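PDB 1NC7: hypothetical protein TM1070 from Thermotoga maritima, which is of unknown function but binds magnesium and belongs to the Anabaena sensory rhodopsin transducer family, so may serve in signalling. Local coordinates for residues Ile62-Leu67 and Tyr101-Glu106; Arg27-Pro32 and Pro110-Leu115; Tyr35-Lys40 and Arg117-Lys122. All coordinates share one frame; numbering follows the deposited sequence.

Interaction 1: residues Ile62-Leu67 and Tyr101-Glu106; sequences IRITFL and YSIMAE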
loop_
_atom_site.group_PDB
_atom_site.type_symbol
_atom_site.label_atom_id
_atom_site.label_comp_id
_atom_site.label_asym_id
_atom_site.label_seq_id
_atom_site.Cartn_x
_atom_site.Cartn_y
_atom_site.Cartn_z
ATOM N N ILE D 62 11.826 15.615 -13.421
ATOM C CA ILE D 62 11.499 14.204 -13.455
ATOM C C ILE D 62 11.078 13.677 -14.819
ATOM O O ILE D 62 10.223 14.255 -15.488
ATOM C CB ILE D 62 10.384 13.915 -12.432
ATOM C CG1 ILE D 62 10.761 14.532 -11.081
ATOM C CG2 ILE D 62 10.200 12.426 -12.262
ATOM C CD1 ILE D 62 9.689 14.413 -10.028
ATOM N N ARG D 63 11.708 12.576 -15.218
ATOM C CA ARG D 63 11.411 11.909 -16.478
ATOM C C ARG D 63 10.551 10.702 -16.116
ATOM O O ARG D 63 10.985 9.828 -15.362
ATOM C CB ARG D 63 12.709 11.452 -17.151
ATOM C CG ARG D 63 12.504 10.646 -18.420
ATOM C CD ARG D 63 13.830 10.331 -19.095
ATOM N NE ARG D 63 14.737 9.606 -18.210
ATOM C CZ ARG D 63 15.950 9.191 -18.561
ATOM N NH1 ARG D 63 16.407 9.426 -19.785
ATOM N NH2 ARG D 63 16.709 8.541 -17.689
ATOM N N ILE D 64 9.329 10.671 -16.636
ATOM C CA ILE D 64 8.397 9.587 -16.344
ATOM C C ILE D 64 8.232 8.667 -17.543
ATOM O O ILE D 64 7.715 9.080 -18.580
ATOM C CB ILE D 64 7.008 10.133 -15.968
ATOM C CG1 ILE D 64 7.140 11.201 -14.877
ATOM C CG2 ILE D 64 6.119 8.990 -15.487
ATOM C CD1 ILE D 64 5.846 11.910 -14.550
ATOM N N THR D 65 8.661 7.421 -17.387
ATOM C CA THR D 65 8.568 6.440 -18.463
ATOM C C THR D 65 7.419 5.459 -18.244
ATOM O O THR D 65 7.290 4.859 -17.174
ATOM C CB THR D 65 9.877 5.641 -18.587
ATOM O OG1 THR D 65 10.963 6.542 -18.838
ATOM C CG2 THR D 65 9.784 4.632 -19.728
ATOM N N PHE D 66 6.588 5.309 -19.269
ATOM C CA PHE D 66 5.457 4.393 -19.224
ATOM C C PHE D 66 5.786 3.171 -20.073
ATOM O O PHE D 66 6.114 3.299 -21.257
ATOM C CB PHE D 66 4.204 5.086 -19.766
ATOM C CG PHE D 66 3.724 6.221 -18.909
ATOM C CD1 PHE D 66 2.823 5.997 -17.874
ATOM C CD2 PHE D 66 4.202 7.509 -19.116
ATOM C CE1 PHE D 66 2.405 7.046 -17.054
ATOM C CE2 PHE D 66 3.791 8.563 -18.305
ATOM C CZ PHE D 66 2.891 8.330 -17.273
ATOM N N LEU D 67 5.721 1.994 -19.457
ATOM C CA LEU D 67 5.990 0.735 -20.143
ATOM C C LEU D 67 4.658 0.033 -20.366
ATOM O O LEU D 67 3.767 0.097 -19.519
ATOM C CB LEU D 67 6.896 -0.163 -19.298
ATOM C CG LEU D 67 8.262 0.370 -18.872
ATOM C CD1 LEU D 67 8.986 -0.706 -18.079
ATOM C CD2 LEU D 67 9.076 0.783 -20.094
ATOM N N TYR D 101 -0.235 -0.652 -17.958
ATOM C CA TYR D 101 1.101 -0.097 -18.106
ATOM C C TYR D 101 1.808 -0.105 -16.757
ATOM O O TYR D 101 1.228 -0.505 -15.743
ATOM C CB TYR D 101 1.028 1.330 -18.677
ATOM C CG TYR D 101 0.303 2.349 -17.813
ATOM C CD1 TYR D 101 0.956 3.000 -16.767
ATOM C CD2 TYR D 101 -1.031 2.668 -18.052
ATOM C CE1 TYR D 101 0.294 3.949 -15.981
ATOM C CE2 TYR D 101 -1.700 3.612 -17.274
ATOM C CZ TYR D 101 -1.034 4.246 -16.245
ATOM O OH TYR D 101 -1.701 5.177 -15.480
ATOM N N SER D 102 3.075 0.289 -16.766
ATOM C CA SER D 102 3.875 0.373 -15.551
ATOM C C SER D 102 4.628 1.686 -15.641
ATOM O O SER D 102 4.828 2.218 -16.734
ATOM C CB SER D 102 4.860 -0.789 -15.446
ATOM O OG SER D 102 4.176 -2.012 -15.253
ATOM N N ILE D 103 5.051 2.205 -14.493
ATOM C CA ILE D 103 5.740 3.487 -14.452
ATOM C C ILE D 103 7.115 3.454 -13.806
ATOM O O ILE D 103 7.296 2.870 -12.743
ATOM C CB ILE D 103 4.920 4.527 -13.645
ATOM C CG1 ILE D 103 3.506 4.654 -14.213
ATOM C CG2 ILE D 103 5.628 5.877 -13.657
ATOM C CD1 ILE D 103 2.593 5.518 -13.357
HETATM N N MSE D 104 8.085 4.073 -14.473
HETATM C CA MSE D 104 9.421 4.222 -13.920
HETATM C C MSE D 104 9.635 5.728 -13.949
HETATM O O MSE D 104 9.485 6.362 -14.994
HETATM C CB MSE D 104 10.496 3.550 -14.773
HETATM C CG MSE D 104 11.899 4.008 -14.361
HETATM SE SE MSE D 104 13.359 3.141 -15.273
HETATM C CE MSE D 104 13.079 3.855 -17.047
ATOM N N ALA D 105 9.960 6.306 -12.802
ATOM C CA ALA D 105 10.182 7.740 -12.722
ATOM C C ALA D 105 11.604 8.006 -12.260
ATOM O O ALA D 105 12.065 7.422 -11.283
ATOM C CB ALA D 105 9.183 8.366 -11.752
ATOM N N GLU D 106 12.295 8.893 -12.968
ATOM C CA GLU D 106 13.676 9.226 -12.642
ATOM C C GLU D 106 13.826 10.724 -12.407
ATOM O O GLU D 106 13.500 11.531 -13.275
ATOM C CB GLU D 106 14.589 8.777 -13.781
ATOM C CG GLU D 106 14.595 7.273 -13.990
ATOM C CD GLU D 106 15.302 6.866 -15.264
ATOM O OE1 GLU D 106 14.754 7.132 -16.356
ATOM O OE2 GLU D 106 16.407 6.287 -15.174
HETATM O O HOH W 1 11.989 7.473 -16.547
#
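Ile62 starts the contact by laying CG2 against Ala105 CB, 4.2 Å apart, on the face of the sheet that carries Ile64 and Phe66. Arg63 and Glu106 form a hydrogen-bonded antiparallel pair, and their side chains run side by side on the other face. There the arginine, bent at chi3 (58°), brings NH2 to 2.8 Å from Glu106 OE1; the salt bridge is close, but its hydrogen bond is weak, with an N-H...O angle of 123°. Ile64 CG2 meets Ile103 CG2 at 3.6 Å, two beta-branched chains touching methyl to methyl. Thr65 pairs with Met104, a selenomethionine, through Thr65 N to Met104 O (2.7 Å) and its return bond, while Thr65 OG1 meets a water within hydrogen-bonding distance of Arg63 O and Glu106 OE1. Phe66 turns its edge toward the face of Tyr101 in an offset edge-to-face pair, planes at 72°, and Phe66 CE1 touches Ile103 CG1. Leu67 closes the ladder with Ser102. Six backbone bonds pair its amides and carbonyls. The Phe66 face is apolar; the other is polar at Arg63, where Glu106 OE2 also engages Lys28, probably keeping the carboxylate ionised, and largely apolar toward Leu67, where Leu67 and Met104 pack on Met83 and Met53 of a second subunit.

Interaction 2: residues Arg27-Pro32 and Pro110-Leu115; sequences RKWFFP and PVVMQL
Over one face of the Trp29 indole lies the backbone of strand 110-115, with Met113 N 3.5 Å above the ring plane and Val112 C nearer the rim. Met113 CG adds a CH-pi contact 4.1 Å from the centroid of the five-membered ring, and its selenium approaches obliquely, a Met-aromatic contact that also brings SE against Trp29 CB. At the indole edge, NE1 reaches Val111 O at 2.9 Å, a weak bond with an N-H...O angle of 128°. The far rim, at CH2, touches Val112 CG1. Phe31 receives Leu115 CB over one face, 3.8 Å from its centroid, while Met113 O lies at its edge, 3.6 Å from CZ. The branched apolar chain of Leu115, CG anti to the backbone N (chi1 -179°), also sets CD2 by Phe31 CB. Strands 28-32 and 110-115 run nearly parallel, 9° apart, because strand 124-135 lies between them, antiparallel to both; they share no backbone bond, and large aromatic side chains bridge the gap. Tyr133 of a third subunit meets Trp29 edge-to-face, extending the aromatic cluster into the assembly. The contact is therefore chiefly apolar core packing, with the buried indole N-H held mainly by Ala26 O and Val111 O a weak second acceptor.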
loop_
_atom_site.group_PDB
_atom_site.type_symbol
_atom_site.label_atom_id
_atom_site.label_comp_id
_atom_site.label_asym_id
_atom_site.label_seq_id
_atom_site.Cartn_x
_atom_site.Cartn_y
_atom_site.Cartn_z
ATOM N N ARG D 27 15.942 8.979 -5.958
ATOM C CA ARG D 27 15.910 9.494 -7.317
ATOM C C ARG D 27 15.129 8.647 -8.319
ATOM O O ARG D 27 14.791 9.125 -9.400
ATOM C CB ARG D 27 17.337 9.720 -7.819
ATOM C CG ARG D 27 18.018 10.905 -7.143
ATOM C CD ARG D 27 19.397 11.164 -7.721
ATOM N NE ARG D 27 19.351 11.416 -9.158
ATOM C CZ ARG D 27 20.424 11.612 -9.917
ATOM N NH1 ARG D 27 21.634 11.586 -9.375
ATOM N NH2 ARG D 27 20.290 11.832 -11.218
ATOM N N LYS D 28 14.834 7.399 -7.966
ATOM C CA LYS D 28 14.092 6.533 -8.875
ATOM C C LYS D 28 12.916 5.852 -8.186
ATOM O O LYS D 28 13.061 5.304 -7.095
ATOM C CB LYS D 28 15.021 5.481 -9.481
ATOM C CG LYS D 28 16.161 6.077 -10.296
ATOM C CD LYS D 28 16.961 4.992 -10.999
ATOM C CE LYS D 28 18.159 5.578 -11.733
ATOM N NZ LYS D 28 17.759 6.621 -12.718
ATOM N N TRP D 29 11.757 5.894 -8.839
ATOM C CA TRP D 29 10.533 5.297 -8.304
ATOM C C TRP D 29 9.859 4.409 -9.340
ATOM O O TRP D 29 9.875 4.715 -10.532
ATOM C CB TRP D 29 9.576 6.398 -7.835
ATOM C CG TRP D 29 10.092 7.107 -6.634
ATOM C CD1 TRP D 29 11.002 8.132 -6.599
ATOM C CD2 TRP D 29 9.809 6.777 -5.272
ATOM N NE1 TRP D 29 11.304 8.452 -5.297
ATOM C CE2 TRP D 29 10.586 7.635 -4.462
ATOM C CE3 TRP D 29 8.974 5.834 -4.655
ATOM C CZ2 TRP D 29 10.556 7.575 -3.066
ATOM C CZ3 TRP D 29 8.945 5.776 -3.267
ATOM C CH2 TRP D 29 9.731 6.643 -2.489
ATOM N N PHE D 30 9.254 3.317 -8.874
ATOM C CA PHE D 30 8.623 2.340 -9.758
ATOM C C PHE D 30 7.230 1.916 -9.297
ATOM O O PHE D 30 7.021 1.612 -8.119
ATOM C CB PHE D 30 9.519 1.101 -9.846
ATOM C CG PHE D 30 10.927 1.397 -10.293
ATOM C CD1 PHE D 30 11.306 1.196 -11.613
ATOM C CD2 PHE D 30 11.865 1.892 -9.394
ATOM C CE1 PHE D 30 12.609 1.487 -12.033
ATOM C CE2 PHE D 30 13.167 2.188 -9.800
ATOM C CZ PHE D 30 13.538 1.984 -11.121
ATOM N N PHE D 31 6.292 1.883 -10.239
ATOM C CA PHE D 31 4.910 1.489 -9.967
ATOM C C PHE D 31 4.459 0.508 -11.047
ATOM O O PHE D 31 4.097 0.910 -12.153
ATOM C CB PHE D 31 4.000 2.720 -9.984
ATOM C CG PHE D 31 4.300 3.705 -8.896
ATOM C CD1 PHE D 31 3.755 3.545 -7.627
ATOM C CD2 PHE D 31 5.155 4.777 -9.131
ATOM C CE1 PHE D 31 4.059 4.442 -6.605
ATOM C CE2 PHE D 31 5.467 5.679 -8.115
ATOM C CZ PHE D 31 4.917 5.511 -6.850
ATOM N N PRO D 32 4.467 -0.795 -10.737
ATOM C CA PRO D 32 4.058 -1.799 -11.723
ATOM C C PRO D 32 2.608 -1.805 -12.198
ATOM O O PRO D 32 2.350 -2.127 -13.358
ATOM C CB PRO D 32 4.431 -3.122 -11.048
ATOM C CG PRO D 32 5.588 -2.744 -10.166
ATOM C CD PRO D 32 5.126 -1.433 -9.583
ATOM N N PRO D 110 16.454 13.802 -5.043
ATOM C CA PRO D 110 15.568 12.920 -4.278
ATOM C C PRO D 110 14.152 13.462 -4.100
ATOM O O PRO D 110 13.960 14.642 -3.803
ATOM C CB PRO D 110 16.291 12.781 -2.941
ATOM C CG PRO D 110 17.742 12.944 -3.319
ATOM C CD PRO D 110 17.681 14.099 -4.282
ATOM N N VAL D 111 13.168 12.588 -4.296
ATOM C CA VAL D 111 11.758 12.932 -4.117
ATOM C C VAL D 111 11.059 11.684 -3.583
ATOM O O VAL D 111 11.687 10.641 -3.422
ATOM C CB VAL D 111 11.086 13.357 -5.452
ATOM C CG1 VAL D 111 11.697 14.659 -5.948
ATOM C CG2 VAL D 111 11.243 12.260 -6.498
ATOM N N VAL D 112 9.769 11.795 -3.282
ATOM C CA VAL D 112 9.014 10.644 -2.797
ATOM C C VAL D 112 7.759 10.565 -3.651
ATOM O O VAL D 112 7.161 11.594 -3.977
ATOM C CB VAL D 112 8.615 10.789 -1.313
ATOM C CG1 VAL D 112 7.918 9.516 -0.845
ATOM C CG2 VAL D 112 9.854 11.048 -0.462
HETATM N N MSE D 113 7.367 9.350 -4.021
HETATM C CA MSE D 113 6.192 9.175 -4.869
HETATM C C MSE D 113 5.215 8.115 -4.395
HETATM O O MSE D 113 5.597 7.127 -3.763
HETATM C CB MSE D 113 6.619 8.839 -6.294
HETATM C CG MSE D 113 7.440 9.918 -6.952
HETATM SE SE MSE D 113 7.697 9.559 -8.820
HETATM C CE MSE D 113 9.316 10.564 -9.072
ATOM N N GLN D 114 3.949 8.333 -4.741
ATOM C CA GLN D 114 2.852 7.437 -4.386
ATOM C C GLN D 114 1.882 7.433 -5.564
ATOM O O GLN D 114 1.662 8.470 -6.187
ATOM C CB GLN D 114 2.153 7.972 -3.130
ATOM C CG GLN D 114 1.049 7.088 -2.563
ATOM C CD GLN D 114 0.483 7.642 -1.260
ATOM O OE1 GLN D 114 1.093 8.499 -0.619
ATOM N NE2 GLN D 114 -0.682 7.152 -0.863
ATOM N N LEU D 115 1.310 6.273 -5.876
ATOM C CA LEU D 115 0.362 6.174 -6.985
ATOM C C LEU D 115 -0.999 5.730 -6.475
ATOM O O LEU D 115 -1.110 4.734 -5.755
ATOM C CB LEU D 115 0.848 5.170 -8.036
ATOM C CG LEU D 115 -0.043 4.987 -9.274
ATOM C CD1 LEU D 115 -0.079 6.283 -10.079
ATOM C CD2 LEU D 115 0.488 3.844 -10.131
#

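Interaction 3: residues Tyr35-Lys40 and Arg117-Lys122; sequences YIPNGK and RLDVGK. With EDO (1,2-ethanediol), chain O.
Tyr35 CB sits over one face of the Arg117 guanidinium, near its rim and 3.4 Å from NH2, while Tyr35 O lies over a face as well without a hydrogen bond to NE. The Pro37 ring lies against the Asp119 carboxylate, CB 3.6 Å from OD1, giving the loop an apolar surface there without spending a backbone N-H. Farther along, Gly39 CA makes a CA-H...O contact with Val120 O at 3.1 Å, so close that a side chain on Gly39 would collide with this carbonyl. One water knits the two parts together, donating to Asp119 OD1 (2.8 Å) and Val120 O and accepting a weak bond from Gly39 N. The second shell fixes the charged ends. Arg117 is paired with Glu48 through NE and Asp33 through NH2, and NH1 donates to O2 of a bound ethanediol, 3.0 Å away at the guanidinium edge. A leucine in place of Arg117 would probably leave Glu48 and Asp33 without their shared positive partner and uncover Tyr35 CB. Asp119 is held by His124 and by Tyr125 of a second subunit. With no direct hydrogen bond between loop and strand, the join depends on close fit, one water, an arginine paired with two carboxylates and an aspartate held by hydrogen bonds.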
loop_
_atom_site.group_PDB
_atom_site.type_symbol
_atom_site.label_atom_id
_atom_site.label_comp_id
_atom_site.label_asym_id
_atom_site.label_seq_id
_atom_site.Cartn_x
_atom_site.Cartn_y
_atom_site.Cartn_z
ATOM N N TYR D 35 -3.090 1.742 -14.816
ATOM C CA TYR D 35 -4.268 1.498 -15.643
ATOM C C TYR D 35 -5.257 2.645 -15.473
ATOM O O TYR D 35 -5.617 2.992 -14.350
ATOM C CB TYR D 35 -4.935 0.188 -15.208
ATOM C CG TYR D 35 -6.106 -0.261 -16.055
ATOM C CD1 TYR D 35 -5.904 -0.994 -17.224
ATOM C CD2 TYR D 35 -7.417 0.006 -15.665
ATOM C CE1 TYR D 35 -6.976 -1.461 -17.979
ATOM C CE2 TYR D 35 -8.499 -0.454 -16.415
ATOM C CZ TYR D 35 -8.269 -1.189 -17.568
ATOM O OH TYR D 35 -9.329 -1.667 -18.304
ATOM N N ILE D 36 -5.693 3.236 -16.581
ATOM C CA ILE D 36 -6.663 4.322 -16.526
ATOM C C ILE D 36 -8.036 3.767 -16.898
ATOM O O ILE D 36 -8.283 3.459 -18.061
ATOM C CB ILE D 36 -6.318 5.451 -17.528
ATOM C CG1 ILE D 36 -4.927 6.016 -17.233
ATOM C CG2 ILE D 36 -7.385 6.539 -17.469
ATOM C CD1 ILE D 36 -4.781 6.621 -15.854
ATOM N N PRO D 37 -8.938 3.608 -15.912
ATOM C CA PRO D 37 -10.284 3.085 -16.186
ATOM C C PRO D 37 -11.058 4.101 -17.031
ATOM O O PRO D 37 -10.676 5.265 -17.091
ATOM C CB PRO D 37 -10.883 2.920 -14.787
ATOM C CG PRO D 37 -9.676 2.745 -13.905
ATOM C CD PRO D 37 -8.727 3.768 -14.465
ATOM N N ASN D 38 -12.153 3.679 -17.658
ATOM C CA ASN D 38 -12.919 4.590 -18.513
ATOM C C ASN D 38 -14.254 5.106 -17.977
ATOM O O ASN D 38 -14.972 5.809 -18.688
ATOM C CB ASN D 38 -13.166 3.932 -19.874
ATOM C CG ASN D 38 -14.105 2.745 -19.783
ATOM O OD1 ASN D 38 -15.248 2.876 -19.345
ATOM N ND2 ASN D 38 -13.628 1.580 -20.200
ATOM N N GLY D 39 -14.594 4.774 -16.737
ATOM C CA GLY D 39 -15.863 5.229 -16.191
ATOM C C GLY D 39 -15.862 6.636 -15.622
ATOM O O GLY D 39 -14.808 7.236 -15.414
ATOM N N LYS D 40 -17.055 7.170 -15.376
ATOM C CA LYS D 40 -17.191 8.505 -14.814
ATOM C C LYS D 40 -18.467 8.631 -13.986
ATOM O O LYS D 40 -19.368 7.798 -14.085
ATOM C CB LYS D 40 -17.190 9.552 -15.932
ATOM C CG LYS D 40 -18.267 9.345 -16.983
ATOM C CD LYS D 40 -18.151 10.374 -18.097
ATOM C CE LYS D 40 -19.207 10.150 -19.166
ATOM N NZ LYS D 40 -20.584 10.250 -18.611
ATOM N N ARG D 117 -5.286 5.181 -7.559
ATOM C CA ARG D 117 -6.235 5.037 -8.645
ATOM C C ARG D 117 -7.665 5.201 -8.161
ATOM O O ARG D 117 -8.035 4.688 -7.107
ATOM C CB ARG D 117 -6.099 3.658 -9.301
ATOM C CG ARG D 117 -7.089 3.432 -10.447
ATOM C CD ARG D 117 -7.047 1.998 -10.928
ATOM N NE ARG D 117 -5.691 1.607 -11.285
ATOM C CZ ARG D 117 -5.325 0.364 -11.578
ATOM N NH1 ARG D 117 -6.219 -0.615 -11.559
ATOM N NH2 ARG D 117 -4.061 0.100 -11.878
ATOM N N LEU D 118 -8.449 5.947 -8.933
ATOM C CA LEU D 118 -9.865 6.127 -8.653
ATOM C C LEU D 118 -10.581 5.437 -9.809
ATOM O O LEU D 118 -10.417 5.816 -10.972
ATOM C CB LEU D 118 -10.267 7.604 -8.636
ATOM C CG LEU D 118 -11.791 7.803 -8.580
ATOM C CD1 LEU D 118 -12.327 7.341 -7.229
ATOM C CD2 LEU D 118 -12.133 9.266 -8.815
ATOM N N ASP D 119 -11.352 4.406 -9.488
ATOM C CA ASP D 119 -12.106 3.670 -10.490
ATOM C C ASP D 119 -13.554 3.987 -10.149
ATOM O O ASP D 119 -14.069 3.536 -9.125
ATOM C CB ASP D 119 -11.847 2.169 -10.353
ATOM C CG ASP D 119 -12.367 1.373 -11.533
ATOM O OD1 ASP D 119 -13.261 1.871 -12.250
ATOM O OD2 ASP D 119 -11.883 0.238 -11.733
ATOM N N VAL D 120 -14.200 4.777 -10.996
ATOM C CA VAL D 120 -15.571 5.177 -10.739
ATOM C C VAL D 120 -16.480 4.968 -11.940
ATOM O O VAL D 120 -16.029 4.937 -13.081
ATOM C CB VAL D 120 -15.617 6.664 -10.312
ATOM C CG1 VAL D 120 -15.138 7.546 -11.457
ATOM C CG2 VAL D 120 -17.024 7.049 -9.886
ATOM N N GLY D 121 -17.769 4.812 -11.661
ATOM C CA GLY D 121 -18.747 4.620 -12.712
ATOM C C GLY D 121 -20.108 4.935 -12.133
ATOM O O GLY D 121 -20.207 5.351 -10.978
ATOM N N LYS D 122 -21.160 4.744 -12.917
ATOM C CA LYS D 122 -22.498 5.026 -12.425
ATOM C C LYS D 122 -22.823 4.175 -11.202
ATOM O O LYS D 122 -23.504 4.636 -10.286
ATOM C CB LYS D 122 -23.539 4.768 -13.517
ATOM C CG LYS D 122 -24.965 5.050 -13.067
ATOM C CD LYS D 122 -25.957 4.909 -14.206
ATOM C CE LYS D 122 -27.365 5.229 -13.731
ATOM N NZ LYS D 122 -27.434 6.582 -13.113
HETATM C C1 EDO O . -6.722 -5.116 -10.660
HETATM O O1 EDO O . -7.106 -5.406 -12.018
HETATM C C2 EDO O . -6.196 -3.720 -10.574
HETATM O O2 EDO O . -5.113 -3.395 -11.502
HETATM O O HOH W 2 -14.590 3.056 -14.398
#

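All three contacts reach the same antiparallel sheet, interaction 3 through strand 110-121 and the loop 35-40. Interactions 1 and 2 are direct neighbours, their centres about 9 Å apart, because strands 101-107 and 28-34 lie side by side: Ala105 N meets Trp29 O at 2.8 Å, and Ala105 CB packs on Met113 CE. Interactions 2 and 3 share strand 110-121 but sit on opposite sides of the chain's centre. Interaction 3 touches interaction 1 through Tyr101 CE2, 3.4 Å from Tyr35 N. Thr129, beside Gln114, and Thr126, beside Asp119, are magnesium ligands seen in a crystal structure of this protein, with no ion bound to them in this chain; the Gln114 and Asp119 side chains are about 7 and 8 Å from a magnesium ion.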